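Long-range contact in aldose-aldose oxidoreductase (PDB 5A04), which probably oxidises one aldose sugar while reducing another, using a tightly held NADP(H) as the hydride carrier between them: residues R132-L145 against V259-M272. Residues are numbered along the deposited sequence; the frame is centred on the assembly and turned at random.
Sequences RSRFQAHNIEAIKL and VEIDPATSYQGQAM. With NDP (NADPH dihydro-nicotinamide-adenine-dinucleotide phosphate), chain G; BGC (beta-D-glucopyranose), chain H.
Arg132 clasps Thr265 O end-on with NH1 and NH2, each at 2.9 Å, while its NE binds the nicotinamide carboxamide oxygen O7N of NADPH at 2.8 Å. Tyr267 puts CD1 over one guanidinium face and OH 3.3 Å from the nicotinamide C4N, in the pocket that also holds glucose. Toward the helix, ND2 of Asn139 donates to Ala264 O (2.9 Å), which also accepts from Gln270 NE2 on the opposite face; Asn139 OD1 bonds Tyr250 and Tyr196. The amides of Gln136 and Gln270 stack with their planes 8° apart. A bend at chi2 (-75°) turns Gln136 OE1 back to cap the helix at Asn139 N, while NE2 donates to His138 ND1; Gln270 CB sits over that ring. Replacing Gln136 with an alanine would probably uncap this helix end and leave the His138 ring freer to turn. Buried Ala142 and Leu145 pack helix 137-147 tightly on Val259 and Ile261 of strand 257-261 in the C-terminal domain's mixed sheet, Met272 CE 3.9 Å from Ala142 CB. By contrast, a water bridges Gln136 NE2 and Gln270 OE1 where the Gln268-Gly269 turn faces solvent. Ala264 O thus ties the helix start, and Thr265 O the preceding 3-10 turn, to the post-strand loop, a network Arg132 extends to the cofactor.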
ATOM      1  N   ARG A 132      21.506   5.567   2.513  1.00 13.92           N
ATOM      2  CA  ARG A 132      22.285   4.718   1.604  1.00 15.80           C
ATOM      3  C   ARG A 132      21.511   4.298   0.358  1.00 15.30           C
ATOM      4  O   ARG A 132      22.114   3.999  -0.675  1.00 15.02           O
ATOM      5  CB  ARG A 132      22.772   3.475   2.347  1.00 16.92           C
ATOM      6  CG  ARG A 132      21.683   2.731   3.095  1.00 16.96           C
ATOM      7  CD  ARG A 132      22.167   1.388   3.640  1.00 16.94           C
ATOM      8  NE  ARG A 132      21.126   0.818   4.488  1.00 18.16           N
ATOM      9  CZ  ARG A 132      20.083   0.127   4.039  1.00 18.36           C
ATOM     10  NH1 ARG A 132      19.956  -0.145   2.735  1.00 16.63           N
ATOM     11  NH2 ARG A 132      19.170  -0.308   4.899  1.00 18.57           N
ATOM     12  N   SER A 133      20.180   4.263   0.444  1.00 15.54           N
ATOM     13  CA  SER A 133      19.383   3.801  -0.697  1.00 13.25           C
ATOM     14  C   SER A 133      19.573   4.680  -1.931  1.00 13.30           C
ATOM     15  O   SER A 133      19.351   4.229  -3.045  1.00 15.82           O
ATOM     16  CB  SER A 133      17.894   3.727  -0.330  1.00 15.46           C
ATOM     17  OG  SER A 133      17.690   2.761   0.694  1.00 16.90           O
ATOM     18  N   ARG A 134      19.986   5.931  -1.736  1.00 13.27           N
ATOM     19  CA  ARG A 134      20.218   6.830  -2.863  1.00 13.73           C
ATOM     20  C   ARG A 134      21.456   6.425  -3.662  1.00 16.22           C
ATOM     21  O   ARG A 134      21.720   6.992  -4.713  1.00 17.00           O
ATOM     22  CB  ARG A 134      20.360   8.275  -2.387  1.00 14.56           C
ATOM     23  CG  ARG A 134      19.088   8.834  -1.702  1.00 16.06           C
ATOM     24  CD  ARG A 134      17.937   9.043  -2.702  1.00 17.34           C
ATOM     25  NE  ARG A 134      18.305   9.974  -3.768  1.00 17.57           N
ATOM     26  CZ  ARG A 134      18.190  11.295  -3.670  1.00 20.16           C
ATOM     27  NH1 ARG A 134      17.706  11.841  -2.555  1.00 20.05           N
ATOM     28  NH2 ARG A 134      18.549  12.074  -4.686  1.00 22.18           N
ATOM     29  N   PHE A 135      22.203   5.445  -3.154  1.00 16.82           N
ATOM     30  CA  PHE A 135      23.415   4.955  -3.806  1.00 14.25           C
ATOM     31  C   PHE A 135      23.280   3.505  -4.244  1.00 16.43           C
ATOM     32  O   PHE A 135      24.252   2.884  -4.674  1.00 18.17           O
ATOM     33  CB  PHE A 135      24.612   5.115  -2.859  1.00 14.01           C
ATOM     34  CG  PHE A 135      24.777   6.524  -2.395  1.00 15.33           C
ATOM     35  CD1 PHE A 135      25.409   7.448  -3.205  1.00 17.68           C
ATOM     36  CD2 PHE A 135      24.216   6.951  -1.192  1.00 14.50           C
ATOM     37  CE1 PHE A 135      25.528   8.779  -2.808  1.00 18.50           C
ATOM     38  CE2 PHE A 135      24.323   8.281  -0.793  1.00 15.23           C
ATOM     39  CZ  PHE A 135      24.972   9.197  -1.603  1.00 16.83           C
ATOM     40  N   GLN A 136      22.065   2.981  -4.135  1.00 16.12           N
ATOM     41  CA  GLN A 136      21.799   1.561  -4.369  1.00 16.23           C
ATOM     42  C   GLN A 136      21.254   1.398  -5.788  1.00 16.67           C
ATOM     43  O   GLN A 136      20.418   2.185  -6.231  1.00 15.38           O
ATOM     44  CB  GLN A 136      20.830   1.034  -3.307  1.00 14.39           C
ATOM     45  CG  GLN A 136      20.739  -0.474  -3.187  1.00 17.00           C
ATOM     46  CD  GLN A 136      19.957  -1.097  -4.321  1.00 17.27           C
ATOM     47  OE1 GLN A 136      18.999  -0.507  -4.818  1.00 15.50           O
ATOM     48  NE2 GLN A 136      20.357  -2.305  -4.736  1.00 15.81           N
ATOM     49  N   ALA A 137      21.761   0.395  -6.513  1.00 16.17           N
ATOM     50  CA  ALA A 137      21.573   0.312  -7.968  1.00 18.27           C
ATOM     51  C   ALA A 137      20.112   0.308  -8.414  1.00 15.77           C
ATOM     52  O   ALA A 137      19.736   1.020  -9.356  1.00 17.38           O
ATOM     53  CB  ALA A 137      22.275  -0.944  -8.511  1.00 16.27           C
ATOM     54  N   HIS A 138      19.292  -0.489  -7.744  1.00 15.36           N
ATOM     55  CA  HIS A 138      17.883  -0.597  -8.141  1.00 16.29           C
ATOM     56  C   HIS A 138      17.126   0.688  -7.844  1.00 15.43           C
ATOM     57  O   HIS A 138      16.295   1.123  -8.641  1.00 16.75           O
ATOM     58  CB  HIS A 138      17.207  -1.781  -7.445  1.00 16.10           C
ATOM     59  CG  HIS A 138      17.862  -3.103  -7.728  1.00 18.55           C
ATOM     60  ND1 HIS A 138      19.118  -3.423  -7.261  1.00 17.96           N
ATOM     61  CD2 HIS A 138      17.429  -4.187  -8.419  1.00 19.85           C
ATOM     62  CE1 HIS A 138      19.437  -4.644  -7.659  1.00 20.18           C
ATOM     63  NE2 HIS A 138      18.430  -5.131  -8.365  1.00 19.11           N
ATOM     64  N   ASN A 139      17.404   1.298  -6.698  1.00 16.18           N
ATOM     65  CA  ASN A 139      16.761   2.572  -6.361  1.00 16.28           C
ATOM     66  C   ASN A 139      17.120   3.660  -7.366  1.00 17.46           C
ATOM     67  O   ASN A 139      16.260   4.414  -7.823  1.00 16.98           O
ATOM     68  CB  ASN A 139      17.143   3.002  -4.938  1.00 15.27           C
ATOM     69  CG  ASN A 139      16.370   2.247  -3.886  1.00 16.91           C
ATOM     70  OD1 ASN A 139      15.326   2.712  -3.422  1.00 18.51           O
ATOM     71  ND2 ASN A 139      16.854   1.062  -3.518  1.00 15.60           N
ATOM     72  N   ILE A 140      18.395   3.736  -7.725  1.00 16.19           N
ATOM     73  CA  ILE A 140      18.840   4.699  -8.719  1.00 16.88           C
ATOM     74  C   ILE A 140      18.112   4.480 -10.051  1.00 18.17           C
ATOM     75  O   ILE A 140      17.650   5.434 -10.675  1.00 17.22           O
ATOM     76  CB  ILE A 140      20.361   4.615  -8.902  1.00 15.85           C
ATOM     77  CG1 ILE A 140      21.050   5.152  -7.641  1.00 17.15           C
ATOM     78  CG2 ILE A 140      20.808   5.411 -10.114  1.00 20.31           C
ATOM     79  CD1 ILE A 140      22.540   4.925  -7.619  1.00 18.64           C
ATOM     80  N   GLU A 141      17.968   3.217 -10.448  1.00 16.29           N
ATOM     81  CA  GLU A 141      17.243   2.868 -11.674  1.00 18.46           C
ATOM     82  C   GLU A 141      15.768   3.311 -11.632  1.00 19.29           C
ATOM     83  O   GLU A 141      15.259   3.857 -12.610  1.00 19.03           O
ATOM     84  CB  GLU A 141      17.332   1.362 -11.925  1.00 18.29           C
ATOM     85  CG  GLU A 141      16.776   0.923 -13.283  1.00 21.86           C
ATOM     86  CD  GLU A 141      17.787   1.027 -14.425  1.00 28.51           C
ATOM     87  OE1 GLU A 141      18.986   1.269 -14.177  1.00 26.14           O
ATOM     88  OE2 GLU A 141      17.370   0.864 -15.592  1.00 34.48           O
ATOM     89  N   ALA A 142      15.101   3.086 -10.502  1.00 17.42           N
ATOM     90  CA  ALA A 142      13.701   3.511 -10.339  1.00 18.40           C
ATOM     91  C   ALA A 142      13.562   5.027 -10.452  1.00 20.56           C
ATOM     92  O   ALA A 142      12.696   5.539 -11.163  1.00 17.71           O
ATOM     93  CB  ALA A 142      13.146   3.038  -8.989  1.00 16.71           C
ATOM     94  N   ILE A 143      14.406   5.745  -9.724  1.00 16.16           N
ATOM     95  CA  ILE A 143      14.389   7.199  -9.781  1.00 18.28           C
ATOM     96  C   ILE A 143      14.577   7.674 -11.221  1.00 20.45           C
ATOM     97  O   ILE A 143      13.835   8.542 -11.689  1.00 18.86           O
ATOM     98  CB  ILE A 143      15.483   7.822  -8.879  1.00 19.66           C
ATOM     99  CG1 ILE A 143      15.185   7.545  -7.398  1.00 19.07           C
ATOM    100  CG2 ILE A 143      15.582   9.324  -9.112  1.00 21.46           C
ATOM    101  CD1 ILE A 143      16.371   7.856  -6.468  1.00 18.06           C
ATOM    102  N   LYS A 144      15.539   7.086 -11.933  1.00 19.47           N
ATOM    103  CA  LYS A 144      15.808   7.496 -13.316  1.00 19.62           C
ATOM    104  C   LYS A 144      14.626   7.223 -14.247  1.00 20.74           C
ATOM    105  O   LYS A 144      14.303   8.051 -15.103  1.00 22.11           O
ATOM    106  CB  LYS A 144      17.055   6.797 -13.867  1.00 22.51           C
ATOM    107  CG  LYS A 144      17.506   7.371 -15.217  1.00 28.32           C
ATOM    108  CD  LYS A 144      18.265   8.690 -15.038  1.00 39.96           C
ATOM    109  CE  LYS A 144      18.324   9.525 -16.320  1.00 42.95           C
ATOM    110  NZ  LYS A 144      18.744   8.740 -17.516  1.00 38.63           N
ATOM    111  N   LEU A 145      13.989   6.067 -14.082  1.00 18.91           N
ATOM    112  CA  LEU A 145      12.799   5.741 -14.867  1.00 21.16           C
ATOM    113  C   LEU A 145      11.725   6.806 -14.690  1.00 20.18           C
ATOM    114  O   LEU A 145      11.119   7.256 -15.663  1.00 21.57           O
ATOM    115  CB  LEU A 145      12.250   4.367 -14.474  1.00 19.72           C
ATOM    116  CG  LEU A 145      12.978   3.171 -15.099  1.00 23.03           C
ATOM    117  CD1 LEU A 145      12.551   1.869 -14.449  1.00 24.94           C
ATOM    118  CD2 LEU A 145      12.704   3.127 -16.608  1.00 29.69           C
ATOM    119  N   VAL A 259       6.881   0.665 -11.720  1.00 17.53           N
ATOM    120  CA  VAL A 259       8.081  -0.082 -11.372  1.00 16.53           C
ATOM    121  C   VAL A 259       8.083  -0.322  -9.867  1.00 16.42           C
ATOM    122  O   VAL A 259       7.665   0.536  -9.082  1.00 17.45           O
ATOM    123  CB  VAL A 259       9.386   0.650 -11.828  1.00 18.91           C
ATOM    124  CG1 VAL A 259       9.443   2.063 -11.326  1.00 23.04           C
ATOM    125  CG2 VAL A 259      10.625  -0.120 -11.392  1.00 20.20           C
ATOM    126  N   GLU A 260       8.518  -1.506  -9.465  1.00 14.88           N
ATOM    127  CA  GLU A 260       8.565  -1.824  -8.045  1.00 14.80           C
ATOM    128  C   GLU A 260       9.869  -2.514  -7.696  1.00 17.27           C
ATOM    129  O   GLU A 260      10.509  -3.121  -8.561  1.00 16.84           O
ATOM    130  CB  GLU A 260       7.387  -2.715  -7.651  1.00 18.01           C
ATOM    131  CG  GLU A 260       7.465  -4.140  -8.216  1.00 16.98           C
ATOM    132  CD  GLU A 260       6.232  -4.974  -7.876  1.00 21.56           C
ATOM    133  OE1 GLU A 260       5.267  -4.433  -7.275  1.00 18.99           O
ATOM    134  OE2 GLU A 260       6.229  -6.177  -8.220  1.00 21.51           O
ATOM    135  N   ILE A 261      10.251  -2.411  -6.429  1.00 15.40           N
ATOM    136  CA  ILE A 261      11.407  -3.125  -5.893  1.00 14.16           C
ATOM    137  C   ILE A 261      10.966  -3.801  -4.612  1.00 17.68           C
ATOM    138  O   ILE A 261      10.323  -3.172  -3.760  1.00 16.22           O
ATOM    139  CB  ILE A 261      12.611  -2.191  -5.596  1.00 15.04           C
ATOM    140  CG1 ILE A 261      12.742  -1.107  -6.661  1.00 16.35           C
ATOM    141  CG2 ILE A 261      13.918  -3.004  -5.484  1.00 15.05           C
ATOM    142  CD1 ILE A 261      13.890  -0.125  -6.390  1.00 16.37           C
ATOM    143  N   ASP A 262      11.292  -5.083  -4.479  1.00 15.45           N
ATOM    144  CA  ASP A 262      10.933  -5.857  -3.291  1.00 16.07           C
ATOM    145  C   ASP A 262      11.898  -7.038  -3.152  1.00 18.24           C
ATOM    146  O   ASP A 262      11.828  -7.981  -3.937  1.00 16.43           O
ATOM    147  CB  ASP A 262       9.482  -6.340  -3.402  1.00 17.54           C
ATOM    148  CG  ASP A 262       8.987  -7.049  -2.155  1.00 16.58           C
ATOM    149  OD1 ASP A 262       9.730  -7.161  -1.152  1.00 17.80           O
ATOM    150  OD2 ASP A 262       7.820  -7.496  -2.183  1.00 18.18           O
ATOM    151  N   PRO A 263      12.811  -6.988  -2.167  1.00 16.23           N
ATOM    152  CA  PRO A 263      13.003  -5.916  -1.178  1.00 14.05           C
ATOM    153  C   PRO A 263      13.587  -4.651  -1.810  1.00 15.57           C
ATOM    154  O   PRO A 263      14.319  -4.740  -2.787  1.00 16.27           O
ATOM    155  CB  PRO A 263      14.002  -6.532  -0.193  1.00 15.81           C
ATOM    156  CG  PRO A 263      14.829  -7.449  -1.059  1.00 17.58           C
ATOM    157  CD  PRO A 263      13.829  -8.050  -2.028  1.00 18.04           C
ATOM    158  N   ALA A 264      13.267  -3.490  -1.258  1.00 13.38           N
ATOM    159  CA  ALA A 264      13.673  -2.224  -1.864  1.00 13.74           C
ATOM    160  C   ALA A 264      14.906  -1.590  -1.205  1.00 14.04           C
ATOM    161  O   ALA A 264      15.789  -1.074  -1.892  1.00 16.38           O
ATOM    162  CB  ALA A 264      12.498  -1.228  -1.826  1.00 15.46           C
ATOM    163  N   THR A 265      14.966  -1.608   0.124  1.00 15.33           N
ATOM    164  CA  THR A 265      15.982  -0.808   0.831  1.00 15.11           C
ATOM    165  C   THR A 265      16.762  -1.670   1.820  1.00 17.33           C
ATOM    166  O   THR A 265      17.304  -1.196   2.822  1.00 17.21           O
ATOM    167  CB  THR A 265      15.330   0.389   1.559  1.00 17.58           C
ATOM    168  OG1 THR A 265      14.407  -0.100   2.528  1.00 20.72           O
ATOM    169  CG2 THR A 265      14.583   1.289   0.557  1.00 19.64           C
ATOM    170  N   SER A 266      16.811  -2.956   1.519  1.00 15.91           N
ATOM    171  CA  SER A 266      17.565  -3.910   2.322  1.00 17.98           C
ATOM    172  C   SER A 266      19.068  -3.767   2.073  1.00 17.09           C
ATOM    173  O   SER A 266      19.483  -3.045   1.172  1.00 16.23           O
ATOM    174  CB  SER A 266      17.102  -5.318   1.993  1.00 19.09           C
ATOM    175  OG  SER A 266      17.114  -5.504   0.592  1.00 17.96           O
ATOM    176  N   TYR A 267      19.883  -4.446   2.874  1.00 19.35           N
ATOM    177  CA  TYR A 267      21.341  -4.371   2.708  1.00 20.05           C
ATOM    178  C   TYR A 267      21.773  -5.002   1.380  1.00 18.82           C
ATOM    179  O   TYR A 267      22.725  -4.557   0.736  1.00 21.05           O
ATOM    180  CB  TYR A 267      22.057  -5.059   3.880  1.00 20.96           C
ATOM    181  CG  TYR A 267      21.767  -4.485   5.258  1.00 20.36           C
ATOM    182  CD1 TYR A 267      21.427  -3.142   5.432  1.00 16.08           C
ATOM    183  CD2 TYR A 267      21.849  -5.286   6.395  1.00 24.25           C
ATOM    184  CE1 TYR A 267      21.176  -2.624   6.695  1.00 20.32           C
ATOM    185  CE2 TYR A 267      21.592  -4.772   7.663  1.00 24.61           C
ATOM    186  CZ  TYR A 267      21.251  -3.441   7.804  1.00 23.99           C
ATOM    187  OH  TYR A 267      20.995  -2.922   9.055  1.00 25.23           O
ATOM    188  N   GLN A 268      21.069  -6.061   0.987  1.00 20.11           N
ATOM    189  CA  GLN A 268      21.278  -6.703  -0.299  1.00 19.56           C
ATOM    190  C   GLN A 268      19.994  -7.406  -0.732  1.00 18.09           C
ATOM    191  O   GLN A 268      19.007  -7.435   0.007  1.00 20.26           O
ATOM    192  CB  GLN A 268      22.430  -7.712  -0.218  1.00 27.07           C
ATOM    193  CG  GLN A 268      22.280  -8.706   0.930  1.00 28.01           C
ATOM    194  CD  GLN A 268      23.498  -9.613   1.091  1.00 40.99           C
ATOM    195  OE1 GLN A 268      24.449  -9.548   0.308  1.00 41.43           O
ATOM    196  NE2 GLN A 268      23.472 -10.459   2.113  1.00 46.41           N
ATOM    197  N   GLY A 269      20.011  -7.974  -1.926  1.00 20.49           N
ATOM    198  CA  GLY A 269      18.914  -8.830  -2.359  1.00 23.21           C
ATOM    199  C   GLY A 269      17.792  -8.143  -3.116  1.00 20.02           C
ATOM    200  O   GLY A 269      16.789  -8.786  -3.450  1.00 19.99           O
ATOM    201  N   GLN A 270      17.965  -6.852  -3.403  1.00 17.74           N
ATOM    202  CA  GLN A 270      16.998  -6.092  -4.211  1.00 16.43           C
ATOM    203  C   GLN A 270      16.574  -6.826  -5.486  1.00 20.78           C
ATOM    204  O   GLN A 270      17.406  -7.406  -6.191  1.00 19.12           O
ATOM    205  CB  GLN A 270      17.577  -4.728  -4.604  1.00 16.04           C
ATOM    206  CG  GLN A 270      17.369  -3.618  -3.570  1.00 15.78           C
ATOM    207  CD  GLN A 270      18.357  -3.667  -2.415  1.00 18.33           C
ATOM    208  OE1 GLN A 270      19.170  -4.595  -2.296  1.00 17.43           O
ATOM    209  NE2 GLN A 270      18.306  -2.647  -1.560  1.00 15.78           N
ATOM    210  N   ALA A 271      15.275  -6.801  -5.769  1.00 16.36           N
ATOM    211  CA  ALA A 271      14.736  -7.343  -7.016  1.00 19.71           C
ATOM    212  C   ALA A 271      13.720  -6.357  -7.568  1.00 18.20           C
ATOM    213  O   ALA A 271      12.805  -5.959  -6.858  1.00 18.78           O
ATOM    214  CB  ALA A 271      14.093  -8.713  -6.788  1.00 16.74           C
ATOM    215  N   MET A 272      13.882  -5.973  -8.830  1.00 18.89           N
ATOM    216  CA  MET A 272      12.986  -5.001  -9.461  1.00 19.29           C
ATOM    217  C   MET A 272      12.127  -5.643 -10.553  1.00 21.69           C
ATOM    218  O   MET A 272      12.600  -6.480 -11.318  1.00 19.58           O
ATOM    219  CB  MET A 272      13.795  -3.831 -10.034  1.00 20.36           C
ATOM    220  CG  MET A 272      13.032  -2.943 -11.027  1.00 21.84           C
ATOM    221  SD  MET A 272      14.040  -1.551 -11.626  1.00 31.65           S
ATOM    222  CE  MET A 272      14.097  -0.526 -10.178  1.00 20.44           C
TER
HETATM  223  PA  NDP G1340      23.151  -0.672  18.290  1.00 21.44           P
HETATM  224  O1A NDP G1340      22.375  -0.658  19.560  1.00 21.20           O
HETATM  225  O2A NDP G1340      23.454  -1.992  17.638  1.00 21.43           O
HETATM  226  O5B NDP G1340      24.574   0.131  18.480  1.00 21.73           O
HETATM  227  C5B NDP G1340      24.325   1.364  19.093  1.00 20.16           C
HETATM  228  C4B NDP G1340      25.682   1.807  19.659  1.00 20.80           C
HETATM  229  O4B NDP G1340      25.647   3.183  20.045  1.00 18.77           O
HETATM  230  C3B NDP G1340      26.011   0.988  20.928  1.00 23.24           C
HETATM  231  O3B NDP G1340      26.642  -0.212  20.610  1.00 22.31           O
HETATM  232  C2B NDP G1340      27.045   1.904  21.595  1.00 21.43           C
HETATM  233  O2B NDP G1340      28.229   1.801  21.055  1.00 19.59           O
HETATM  234  C1B NDP G1340      26.501   3.332  21.162  1.00 21.05           C
HETATM  235  N9A NDP G1340      25.788   4.011  22.247  1.00 22.62           N
HETATM  236  C8A NDP G1340      26.120   5.229  22.832  1.00 24.57           C
HETATM  237  N7A NDP G1340      25.284   5.580  23.828  1.00 21.93           N
HETATM  238  C5A NDP G1340      24.361   4.533  23.893  1.00 24.23           C
HETATM  239  C6A NDP G1340      23.242   4.310  24.717  1.00 28.72           C
HETATM  240  N6A NDP G1340      22.896   5.231  25.681  1.00 29.32           N
HETATM  241  N1A NDP G1340      22.472   3.186  24.590  1.00 25.66           N
HETATM  242  C2A NDP G1340      22.882   2.309  23.599  1.00 26.28           C
HETATM  243  N3A NDP G1340      23.906   2.388  22.743  1.00 23.75           N
HETATM  244  C4A NDP G1340      24.655   3.534  22.914  1.00 23.86           C
HETATM  245  O3  NDP G1340      22.171   0.249  17.317  1.00 21.64           O
HETATM  246  PN  NDP G1340      22.385   0.091  15.711  1.00 20.12           P
HETATM  247  O1N NDP G1340      23.797   0.177  15.296  1.00 19.57           O
HETATM  248  O2N NDP G1340      21.359  -0.816  15.068  1.00 20.25           O
HETATM  249  O5D NDP G1340      21.707   1.636  15.216  1.00 19.23           O
HETATM  250  C5D NDP G1340      22.493   2.731  15.597  1.00 18.75           C
HETATM  251  C4D NDP G1340      22.120   3.907  14.650  1.00 17.80           C
HETATM  252  O4D NDP G1340      22.291   3.459  13.270  1.00 19.99           O
HETATM  253  C3D NDP G1340      20.602   4.303  14.783  1.00 19.77           C
HETATM  254  O3D NDP G1340      20.450   5.719  14.576  1.00 18.16           O
HETATM  255  C2D NDP G1340      19.940   3.559  13.632  1.00 19.90           C
HETATM  256  O2D NDP G1340      18.811   4.249  13.125  1.00 20.77           O
HETATM  257  C1D NDP G1340      21.085   3.620  12.560  1.00 17.32           C
HETATM  258  N1N NDP G1340      20.989   2.475  11.651  1.00 17.33           N
HETATM  259  C2N NDP G1340      20.971   2.679  10.280  1.00 20.25           C
HETATM  260  C3N NDP G1340      20.909   1.599   9.446  1.00 19.08           C
HETATM  261  C7N NDP G1340      20.885   1.810   8.000  1.00 20.95           C
HETATM  262  O7N NDP G1340      20.661   0.881   7.201  1.00 21.88           O
HETATM  263  N7N NDP G1340      21.129   3.085   7.498  1.00 18.07           N
HETATM  264  C4N NDP G1340      20.857   0.199   9.951  1.00 21.40           C
HETATM  265  C5N NDP G1340      20.839   0.092  11.417  1.00 19.66           C
HETATM  266  C6N NDP G1340      20.911   1.173  12.193  1.00 19.24           C
HETATM  267  P2B NDP G1340      29.597   1.825  22.102  1.00 21.07           P
HETATM  268  O1X NDP G1340      29.335   3.103  22.867  1.00 21.29           O
HETATM  269  O2X NDP G1340      29.361   0.542  22.838  1.00 20.67           O
HETATM  270  O3X NDP G1340      30.761   1.850  21.114  1.00 20.60           O
HETATM  271  C2  BGC H1341      16.969   0.313  10.740  1.00 25.92           C
HETATM  272  C3  BGC H1341      17.100  -1.154  11.172  1.00 26.26           C
HETATM  273  C4  BGC H1341      16.577  -2.058  10.095  1.00 30.69           C
HETATM  274  C5  BGC H1341      17.209  -1.738   8.750  1.00 31.37           C
HETATM  275  C6  BGC H1341      16.477  -2.535   7.639  1.00 29.88           C
HETATM  276  C1  BGC H1341      17.686   0.429   9.470  1.00 24.78           C
HETATM  277  O1  BGC H1341      17.734   1.797   9.065  1.00 23.93           O
HETATM  278  O2  BGC H1341      17.538   1.141  11.747  1.00 22.89           O
HETATM  279  O3  BGC H1341      16.351  -1.305  12.368  1.00 24.12           O
HETATM  280  O4  BGC H1341      16.842  -3.409  10.442  1.00 32.39           O
HETATM  281  O5  BGC H1341      17.075  -0.367   8.450  1.00 29.45           O
HETATM  282  O6  BGC H1341      17.167  -2.407   6.390  1.00 38.45           O
HETATM  283  O   HOH W   1      21.940  -4.138  -2.963  1.00 25.88           O